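Local coordinates for protein probable cobalt-precorrin-6B C(15)-methyltransferase (decarboxylating) (Methanothermobacter thermautotrophicus, PDB 1L3I) that probably methylates C-15 of cobalt-precorrin-6B with S-adenosyl-L-methionine and decarboxylates C-12, giving cobalt-precorrin-7 on the anaerobic route to adenosylcobalamin, at residues A[50-55]-A[78-83]; A[36-41]-A[93-98]; A[138-143]-A[154-159]. All coordinates share one frame; numbering follows the deposited sequence.

Interaction 1: A[50-55]-A[78-83]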
loop_
_atom_site.group_PDB
_atom_site.type_symbol
_atom_site.label_atom_id
_atom_site.label_comp_id
_atom_site.label_asym_id
_atom_site.label_seq_id
_atom_site.Cartn_x
_atom_site.Cartn_y
_atom_site.Cartn_z
ATOM N N GLU A 50 -26.209 -0.522 -2.512
ATOM C CA GLU A 50 -25.714 -0.972 -3.815
ATOM C C GLU A 50 -26.414 -2.243 -4.278
ATOM O O GLU A 50 -26.769 -2.370 -5.451
ATOM C CB GLU A 50 -24.200 -1.195 -3.775
ATOM C CG GLU A 50 -23.399 0.028 -3.335
ATOM C CD GLU A 50 -23.624 1.255 -4.218
ATOM O OE1 GLU A 50 -24.055 1.114 -5.377
ATOM O OE2 GLU A 50 -23.347 2.374 -3.749
ATOM N N LEU A 51 -26.599 -3.182 -3.353
ATOM C CA LEU A 51 -27.289 -4.437 -3.663
ATOM C C LEU A 51 -28.764 -4.169 -3.948
ATOM O O LEU A 51 -29.345 -4.781 -4.856
ATOM C CB LEU A 51 -27.179 -5.415 -2.499
ATOM C CG LEU A 51 -25.832 -6.096 -2.287
ATOM C CD1 LEU A 51 -25.894 -6.886 -0.993
ATOM C CD2 LEU A 51 -25.513 -6.994 -3.486
ATOM N N ALA A 52 -29.357 -3.246 -3.188
ATOM C CA ALA A 52 -30.764 -2.883 -3.344
ATOM C C ALA A 52 -31.135 -2.547 -4.792
ATOM O O ALA A 52 -32.137 -3.042 -5.325
ATOM C CB ALA A 52 -31.110 -1.709 -2.426
ATOM N N GLY A 53 -30.310 -1.733 -5.438
ATOM C CA GLY A 53 -30.594 -1.356 -6.810
ATOM C C GLY A 53 -30.164 -2.344 -7.877
ATOM O O GLY A 53 -30.280 -2.028 -9.054
ATOM N N ARG A 54 -29.703 -3.537 -7.497
ATOM C CA ARG A 54 -29.246 -4.503 -8.498
ATOM C C ARG A 54 -29.834 -5.899 -8.416
ATOM O O ARG A 54 -29.803 -6.646 -9.407
ATOM C CB ARG A 54 -27.718 -4.595 -8.498
ATOM C CG ARG A 54 -27.058 -3.280 -8.831
ATOM C CD ARG A 54 -25.581 -3.385 -8.842
ATOM N NE ARG A 54 -24.990 -2.053 -8.837
ATOM C CZ ARG A 54 -23.688 -1.802 -8.859
ATOM N NH1 ARG A 54 -22.814 -2.799 -8.873
ATOM N NH2 ARG A 54 -23.268 -0.546 -8.920
ATOM N N VAL A 55 -30.353 -6.273 -7.251
ATOM C CA VAL A 55 -30.917 -7.604 -7.082
ATOM C C VAL A 55 -32.425 -7.564 -6.832
ATOM O O VAL A 55 -33.032 -6.488 -6.748
ATOM C CB VAL A 55 -30.174 -8.422 -5.971
ATOM C CG1 VAL A 55 -28.706 -8.525 -6.290
ATOM C CG2 VAL A 55 -30.371 -7.800 -4.610
ATOM N N HIS A 78 -32.300 7.734 -0.940
ATOM C CA HIS A 78 -31.891 7.458 -2.312
ATOM C C HIS A 78 -33.020 6.834 -3.141
ATOM O O HIS A 78 -32.790 6.368 -4.262
ATOM C CB HIS A 78 -30.631 6.578 -2.350
ATOM C CG HIS A 78 -29.400 7.291 -1.914
ATOM N ND1 HIS A 78 -28.661 8.092 -2.750
ATOM C CD2 HIS A 78 -28.798 7.369 -0.691
ATOM C CE1 HIS A 78 -27.664 8.645 -2.074
ATOM N NE2 HIS A 78 -27.729 8.218 -0.826
ATOM N N GLY A 79 -34.229 6.826 -2.575
ATOM C CA GLY A 79 -35.406 6.283 -3.249
ATOM C C GLY A 79 -35.377 4.778 -3.401
ATOM O O GLY A 79 -35.926 4.222 -4.356
ATOM N N LEU A 80 -34.723 4.115 -2.455
ATOM C CA LEU A 80 -34.611 2.674 -2.480
ATOM C C LEU A 80 -35.250 2.090 -1.221
ATOM O O LEU A 80 -35.825 2.824 -0.403
ATOM C CB LEU A 80 -33.135 2.268 -2.552
ATOM C CG LEU A 80 -32.260 2.868 -3.654
ATOM C CD1 LEU A 80 -30.825 2.457 -3.420
ATOM C CD2 LEU A 80 -32.731 2.443 -5.033
ATOM N N GLY A 81 -35.195 0.770 -1.087
ATOM C CA GLY A 81 -35.732 0.133 0.097
ATOM C C GLY A 81 -36.958 -0.733 -0.029
ATOM O O GLY A 81 -37.187 -1.574 0.845
ATOM N N ASP A 82 -37.730 -0.594 -1.102
ATOM C CA ASP A 82 -38.932 -1.418 -1.184
ATOM C C ASP A 82 -38.682 -2.925 -1.409
ATOM O O ASP A 82 -39.587 -3.741 -1.224
ATOM C CB ASP A 82 -39.972 -0.807 -2.144
ATOM C CG ASP A 82 -39.433 -0.563 -3.538
ATOM O OD1 ASP A 82 -38.226 -0.761 -3.790
ATOM O OD2 ASP A 82 -40.245 -0.156 -4.405
ATOM N N ASN A 83 -37.433 -3.289 -1.717
ATOM C CA ASN A 83 -37.052 -4.698 -1.921
ATOM C C ASN A 83 -36.041 -5.141 -0.858
ATOM O O ASN A 83 -35.379 -6.176 -1.000
ATOM C CB ASN A 83 -36.455 -4.925 -3.321
ATOM C CG ASN A 83 -35.128 -4.203 -3.528
ATOM O OD1 ASN A 83 -34.886 -3.132 -2.965
ATOM N ND2 ASN A 83 -34.267 -4.781 -4.364
#
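Asn83 reaches the last turn of helix 46-52 with its side-chain amide and grips the carbonyl of Ala52: ND2 lies 2.9 Å from Ala52 O. The N-H points fairly straight at the oxygen (157°), meeting a lone pair in the carbonyl plane, while that oxygen sits a little off the plane of the Asn83 amide. The amide is turned this way because CG lies between the backbone N and the carbonyl carbon (chi1 66°), which directs the amide at the end of the helix. Its other branch rests against the methyl of the same alanine, with Asn83 OD1 4.1 Å from Ala52 CB. The carbonyl oxygen of Val55 is 3.2 Å from Asn83 ND2, and the same nitrogen bonds to Arg56 O, so the amide nitrogen lies among carbonyls at and just beyond the end of the helix. Leu80 brings CD1 to 4.3 Å from Ala52 CB, a loose apolar contact beside the amide.

Both backbones are turned into place by helix ends. Helix 46-52 ends at Ala52, and Gly53 is the first residue to leave helical angles; Leu51 O accepts two amides, Arg54 N at 2.9 Å and Val55 N at 3.0 Å. On the other segment, Gly79, with positive phi, is the C-prime residue of a Schellman motif that closes helix 65-77 and sends the chain through Leu80 toward Asn83. Just before strand 84-88, the backbone of Asn83 is hydrogen-bonded to Val58 of strand 57-62. Farther back, Glu50 is held by Arg22 and by the backbone N of Ile2. The side chain of Ala52 is about 12 Å from the bound S-adenosyl-L-homocysteine. The contact thus ties together two helix-to-strand turns of successive beta-alpha units in the Rossmann-like methyltransferase fold.

Interaction 2: A[36-41]-A[93-98]. With SAH (S-adenosyl-L-homocysteine), chain G.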
loop_
_atom_site.group_PDB
_atom_site.type_symbol
_atom_site.label_atom_id
_atom_site.label_comp_id
_atom_site.label_asym_id
_atom_site.label_seq_id
_atom_site.Cartn_x
_atom_site.Cartn_y
_atom_site.Cartn_z
ATOM N N VAL A 36 -31.071 -13.126 -4.821
ATOM C CA VAL A 36 -31.542 -12.879 -3.466
ATOM C C VAL A 36 -30.244 -12.718 -2.680
ATOM O O VAL A 36 -29.404 -13.616 -2.686
ATOM C CB VAL A 36 -32.343 -14.080 -2.904
ATOM C CG1 VAL A 36 -32.732 -13.823 -1.450
ATOM C CG2 VAL A 36 -33.573 -14.331 -3.747
ATOM N N ALA A 37 -30.052 -11.575 -2.042
ATOM C CA ALA A 37 -28.827 -11.343 -1.314
ATOM C C ALA A 37 -29.057 -11.072 0.149
ATOM O O ALA A 37 -30.143 -10.665 0.548
ATOM C CB ALA A 37 -28.086 -10.173 -1.945
ATOM N N VAL A 38 -28.029 -11.321 0.955
ATOM C CA VAL A 38 -28.090 -11.035 2.386
ATOM C C VAL A 38 -26.841 -10.242 2.750
ATOM O O VAL A 38 -25.741 -10.564 2.303
ATOM C CB VAL A 38 -28.202 -12.316 3.274
ATOM C CG1 VAL A 38 -26.984 -13.191 3.124
ATOM C CG2 VAL A 38 -28.374 -11.928 4.728
ATOM N N ASP A 39 -27.037 -9.147 3.477
ATOM C CA ASP A 39 -25.938 -8.310 3.928
ATOM C C ASP A 39 -25.877 -8.455 5.439
ATOM O O ASP A 39 -26.686 -7.877 6.164
ATOM C CB ASP A 39 -26.168 -6.849 3.519
ATOM C CG ASP A 39 -25.015 -5.928 3.918
ATOM O OD1 ASP A 39 -23.902 -6.414 4.177
ATOM O OD2 ASP A 39 -25.220 -4.710 3.982
ATOM N N VAL A 40 -24.957 -9.296 5.912
ATOM C CA VAL A 40 -24.783 -9.537 7.335
ATOM C C VAL A 40 -23.981 -8.393 7.948
ATOM O O VAL A 40 -22.787 -8.226 7.644
ATOM C CB VAL A 40 -24.074 -10.887 7.582
ATOM C CG1 VAL A 40 -23.898 -11.145 9.060
ATOM C CG2 VAL A 40 -24.856 -12.019 6.938
ATOM N N GLY A 41 -24.632 -7.606 8.808
ATOM C CA GLY A 41 -23.970 -6.478 9.431
ATOM C C GLY A 41 -24.025 -5.327 8.459
ATOM O O GLY A 41 -23.006 -4.873 7.968
ATOM N N GLU A 93 -29.386 -16.096 14.244
ATOM C CA GLU A 93 -30.827 -16.194 14.474
ATOM C C GLU A 93 -31.576 -15.701 13.246
ATOM O O GLU A 93 -32.486 -16.380 12.754
ATOM C CB GLU A 93 -31.243 -15.365 15.711
ATOM C CG GLU A 93 -32.711 -14.827 15.747
ATOM C CD GLU A 93 -32.877 -13.420 15.122
ATOM O OE1 GLU A 93 -32.100 -12.499 15.492
ATOM O OE2 GLU A 93 -33.787 -13.226 14.266
ATOM N N ALA A 94 -31.176 -14.523 12.763
ATOM C CA ALA A 94 -31.791 -13.861 11.612
ATOM C C ALA A 94 -31.610 -14.634 10.317
ATOM O O ALA A 94 -32.547 -14.744 9.519
ATOM C CB ALA A 94 -31.235 -12.466 11.463
ATOM N N LEU A 95 -30.405 -15.163 10.112
ATOM C CA LEU A 95 -30.073 -15.923 8.900
ATOM C C LEU A 95 -30.954 -17.153 8.719
ATOM O O LEU A 95 -31.261 -17.531 7.594
ATOM C CB LEU A 95 -28.599 -16.346 8.901
ATOM C CG LEU A 95 -27.551 -15.324 8.471
ATOM C CD1 LEU A 95 -26.191 -15.854 8.863
ATOM C CD2 LEU A 95 -27.635 -15.053 6.967
ATOM N N CYS A 96 -31.367 -17.760 9.827
ATOM C CA CYS A 96 -32.217 -18.945 9.783
ATOM C C CYS A 96 -33.653 -18.675 9.307
ATOM O O CYS A 96 -34.341 -19.602 8.873
ATOM C CB CYS A 96 -32.272 -19.621 11.152
ATOM S SG CYS A 96 -30.793 -20.484 11.658
ATOM N N LYS A 97 -34.093 -17.416 9.382
ATOM C CA LYS A 97 -35.448 -17.043 8.976
ATOM C C LYS A 97 -35.611 -16.662 7.504
ATOM O O LYS A 97 -36.736 -16.577 6.997
ATOM C CB LYS A 97 -35.953 -15.883 9.822
ATOM C CG LYS A 97 -35.868 -16.090 11.311
ATOM C CD LYS A 97 -36.444 -14.874 12.019
ATOM C CE LYS A 97 -36.256 -14.952 13.531
ATOM N NZ LYS A 97 -37.030 -13.869 14.202
ATOM N N ILE A 98 -34.503 -16.433 6.814
ATOM C CA ILE A 98 -34.570 -16.019 5.420
ATOM C C ILE A 98 -34.489 -17.200 4.442
ATOM O O ILE A 98 -34.141 -18.310 4.821
ATOM C CB ILE A 98 -33.461 -14.966 5.101
ATOM C CG1 ILE A 98 -32.079 -15.605 5.063
ATOM C CG2 ILE A 98 -33.456 -13.888 6.159
ATOM C CD1 ILE A 98 -30.988 -14.670 4.559
HETATM N N SAH G . -20.601 -2.440 5.345
HETATM C CA SAH G . -21.374 -1.433 6.079
HETATM C CB SAH G . -20.787 -1.183 7.494
HETATM C CG SAH G . -20.786 -2.456 8.385
HETATM S SD SAH G . -20.158 -2.267 10.058
HETATM C C SAH G . -21.391 -0.144 5.271
HETATM O O SAH G . -20.799 -0.153 4.177
HETATM O OXT SAH G . -22.006 0.842 5.724
HETATM C "C5'" SAH G . -20.371 -3.901 10.720
HETATM C "C4'" SAH G . -21.735 -4.137 11.264
HETATM O "O4'" SAH G . -21.693 -5.484 11.771
HETATM C "C3'" SAH G . -22.187 -3.203 12.494
HETATM O "O3'" SAH G . -23.321 -2.298 12.296
HETATM C "C2'" SAH G . -22.397 -4.285 13.578
HETATM O "O2'" SAH G . -23.337 -4.010 14.629
HETATM C "C1'" SAH G . -22.711 -5.497 12.731
HETATM N N9 SAH G . -22.571 -6.832 13.298
HETATM C C8 SAH G . -21.402 -7.415 13.848
HETATM N N7 SAH G . -21.627 -8.630 14.247
HETATM C C5 SAH G . -22.990 -8.877 13.971
HETATM C C6 SAH G . -23.832 -9.987 14.163
HETATM N N6 SAH G . -23.392 -11.124 14.711
HETATM N N1 SAH G . -25.136 -9.914 13.773
HETATM C C2 SAH G . -25.558 -8.779 13.228
HETATM N N3 SAH G . -24.870 -7.675 12.996
HETATM C C4 SAH G . -23.583 -7.777 13.387
#
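Val38 has CG1 between its backbone N and carbonyl carbon (chi1 63°), which swings CG2 out toward the segment 93-98. Ile98 takes the same sort of first torsion (chi1 72°) and then runs extended, so that CD1 is the atom it presents to the valine. The two meet with Ile98 CD1 3.8 Å from Val38 CG2, and the same methyl lies 3.9 Å from Val38 CB, approaching the branch point itself. Leu95 has CG anti to its carbonyl carbon and makes its nearest approaches with CD2, which stands 3.9 Å from Val38 CG2 and 4.1 Å from Val40 CG2, bridging the two valines. Each of the three pairs crosses at about a right angle, and all four residues are buried.

Strand 36-40 is the first strand, an interior one, of a Rossmann-like sheet, flanked by strands 57-62 and 101-106, and it runs into the glycine-rich loop that begins at Gly41, a residue of the S-adenosyl-L-methionine site. Here the bound S-adenosyl-L-homocysteine comes close: its CG is 3.3 Å from Gly41 O. A CB on Gly41 would probably clash with O4' of the ligand, and the positive phi of this residue also suits glycine. The ligand is held further by hydrogen bonds to Asp62 OD2, Thr17 N, Gly46 N and Ala91 N, the last at the start of the short helix that carries Leu95. Ile116 of helix 113-122 packs on Val40 and Leu95 alike. Lys123 NZ donates hydrogen bonds to the carbonyl oxygens of Leu95 and Ile98, while Lys97 NZ and Glu93 OE2 form a salt bridge at 3.3 Å on the exposed side of the turn.

Interaction 3: A[138-143]-A[154-159]; sequences ETKFEA and VNITEL
Lys140 and Glu158 supply the ionic part: Lys140 NZ lies 3.1 Å from Glu158 OE2, a hydrogen-bonded salt bridge that meets the oxygen on its syn side, 25° out of the carboxylate plane. Glu158 OE1 is farther, 3.5 Å from Lys140 NZ. The lysine runs extended beyond CG, the glutamate bends at chi2 (123°), and the two chains cross at about a right angle, with Lys140 CD 3.8 Å from Glu158 OE1. The apolar part lies at the root of the lysine, where Lys140 CB is 4.2 Å from Ile156 CD1. Together these seat helix 137-149 against strand 155-167, the outermost strand of the sheet in this chain. That strand pairs antiparallel with a strand of a second subunit, and Phe141 stacks on Phe141 of a third, so the contact sits at the tetramer's interfaces. A methionine in place of Lys140 would probably leave the Glu158 carboxylate without its ammonium mate, and the link between helix and strand resting on apolar contacts. Since Lys140 is buried, the nearby carboxylate probably helps to balance its charge.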
loop_
_atom_site.group_PDB
_atom_site.type_symbol
_atom_site.label_atom_id
_atom_site.label_comp_id
_atom_site.label_asym_id
_atom_site.label_seq_id
_atom_site.Cartn_x
_atom_site.Cartn_y
_atom_site.Cartn_z
ATOM N N GLU A 138 -7.336 -11.135 12.455
ATOM C CA GLU A 138 -7.875 -12.420 12.852
ATOM C C GLU A 138 -8.975 -12.867 11.912
ATOM O O GLU A 138 -9.025 -14.030 11.507
ATOM C CB GLU A 138 -8.402 -12.359 14.277
ATOM C CG GLU A 138 -7.338 -12.032 15.331
ATOM C CD GLU A 138 -6.975 -10.548 15.403
ATOM O OE1 GLU A 138 -7.638 -9.708 14.769
ATOM O OE2 GLU A 138 -6.019 -10.217 16.122
ATOM N N THR A 139 -9.825 -11.925 11.526
ATOM C CA THR A 139 -10.917 -12.213 10.619
ATOM C C THR A 139 -10.404 -12.693 9.252
ATOM O O THR A 139 -11.011 -13.558 8.649
ATOM C CB THR A 139 -11.793 -10.968 10.427
ATOM O OG1 THR A 139 -12.127 -10.436 11.717
ATOM C CG2 THR A 139 -13.055 -11.297 9.670
ATOM N N LYS A 140 -9.288 -12.136 8.785
ATOM C CA LYS A 140 -8.738 -12.530 7.480
ATOM C C LYS A 140 -8.337 -13.998 7.522
ATOM O O LYS A 140 -8.640 -14.765 6.608
ATOM C CB LYS A 140 -7.525 -11.659 7.103
ATOM C CG LYS A 140 -7.868 -10.218 6.800
ATOM C CD LYS A 140 -6.626 -9.348 6.691
ATOM C CE LYS A 140 -7.002 -7.871 6.848
ATOM N NZ LYS A 140 -5.816 -6.988 6.978
ATOM N N PHE A 141 -7.668 -14.387 8.600
ATOM C CA PHE A 141 -7.229 -15.757 8.780
ATOM C C PHE A 141 -8.445 -16.662 8.960
ATOM O O PHE A 141 -8.592 -17.671 8.270
ATOM C CB PHE A 141 -6.344 -15.855 10.017
ATOM C CG PHE A 141 -5.875 -17.250 10.313
ATOM C CD1 PHE A 141 -4.771 -17.784 9.644
ATOM C CD2 PHE A 141 -6.538 -18.039 11.263
ATOM C CE1 PHE A 141 -4.334 -19.076 9.911
ATOM C CE2 PHE A 141 -6.108 -19.338 11.541
ATOM C CZ PHE A 141 -5.005 -19.859 10.868
ATOM N N GLU A 142 -9.324 -16.283 9.883
ATOM C CA GLU A 142 -10.538 -17.036 10.196
ATOM C C GLU A 142 -11.432 -17.303 8.984
ATOM O O GLU A 142 -11.827 -18.442 8.766
ATOM C CB GLU A 142 -11.328 -16.324 11.309
ATOM C CG GLU A 142 -12.341 -17.215 12.003
ATOM C CD GLU A 142 -11.687 -18.467 12.606
ATOM O OE1 GLU A 142 -10.504 -18.394 13.038
ATOM O OE2 GLU A 142 -12.362 -19.526 12.641
ATOM N N ALA A 143 -11.701 -16.267 8.184
ATOM C CA ALA A 143 -12.543 -16.383 6.994
ATOM C C ALA A 143 -11.973 -17.437 6.044
ATOM O O ALA A 143 -12.700 -18.277 5.522
ATOM C CB ALA A 143 -12.656 -15.005 6.285
ATOM N N VAL A 154 -11.294 -20.671 -1.819
ATOM C CA VAL A 154 -11.142 -19.345 -1.214
ATOM C C VAL A 154 -10.083 -18.431 -1.812
ATOM O O VAL A 154 -8.999 -18.881 -2.185
ATOM C CB VAL A 154 -10.809 -19.470 0.261
ATOM C CG1 VAL A 154 -10.884 -18.124 0.923
ATOM C CG2 VAL A 154 -11.742 -20.448 0.921
ATOM N N ASN A 155 -10.387 -17.136 -1.853
ATOM C CA ASN A 155 -9.458 -16.132 -2.368
ATOM C C ASN A 155 -9.421 -14.926 -1.444
ATOM O O ASN A 155 -10.388 -14.683 -0.723
ATOM C CB ASN A 155 -9.879 -15.663 -3.753
ATOM C CG ASN A 155 -9.707 -16.730 -4.792
ATOM O OD1 ASN A 155 -8.611 -16.910 -5.335
ATOM N ND2 ASN A 155 -10.779 -17.482 -5.058
ATOM N N ILE A 156 -8.305 -14.187 -1.440
ATOM C CA ILE A 156 -8.185 -12.988 -0.603
ATOM C C ILE A 156 -7.538 -11.851 -1.379
ATOM O O ILE A 156 -6.537 -12.062 -2.062
ATOM C CB ILE A 156 -7.376 -13.240 0.735
ATOM C CG1 ILE A 156 -7.319 -11.949 1.571
ATOM C CG2 ILE A 156 -5.968 -13.737 0.428
ATOM C CD1 ILE A 156 -6.794 -12.101 2.958
ATOM N N THR A 157 -8.135 -10.669 -1.327
ATOM C CA THR A 157 -7.581 -9.487 -1.971
ATOM C C THR A 157 -7.507 -8.377 -0.944
ATOM O O THR A 157 -8.488 -8.104 -0.255
ATOM C CB THR A 157 -8.441 -9.015 -3.121
ATOM O OG1 THR A 157 -8.460 -10.024 -4.120
ATOM C CG2 THR A 157 -7.908 -7.735 -3.715
ATOM N N GLU A 158 -6.337 -7.761 -0.806
ATOM C CA GLU A 158 -6.161 -6.674 0.142
ATOM C C GLU A 158 -5.984 -5.359 -0.601
ATOM O O GLU A 158 -5.072 -5.224 -1.420
ATOM C CB GLU A 158 -4.949 -6.920 1.012
ATOM C CG GLU A 158 -4.839 -5.895 2.110
ATOM C CD GLU A 158 -4.801 -6.505 3.485
ATOM O OE1 GLU A 158 -4.965 -7.741 3.624
ATOM O OE2 GLU A 158 -4.588 -5.731 4.436
ATOM N N LEU A 159 -6.849 -4.401 -0.301
ATOM C CA LEU A 159 -6.761 -3.100 -0.942
ATOM C C LEU A 159 -6.210 -2.007 -0.054
ATOM O O LEU A 159 -6.683 -1.815 1.070
ATOM C CB LEU A 159 -8.130 -2.624 -1.428
ATOM C CG LEU A 159 -8.899 -3.326 -2.537
ATOM C CD1 LEU A 159 -10.008 -2.385 -3.010
ATOM C CD2 LEU A 159 -7.972 -3.657 -3.694
#

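In the fold
Along the chain, interaction 1 is nested inside the loop closed by interaction 2, and interaction 3 follows both. Interactions 1 and 2 lie 16 Å apart between centres and touch: Ala37 of strand 36-40 packs against Leu51 and Val55 on the side away from Leu95, so helix 46-52 and helix 91-95 cover opposite faces of that strand. Both lie on the side of the fold that holds the cofactor. Interaction 3 lies about 21 Å from interaction 2 and 27 Å from interaction 1, centre to centre, and touches neither. It shares the sheet with interaction 2 but occupies its far edge, where other subunits join, away from the cofactor pocket.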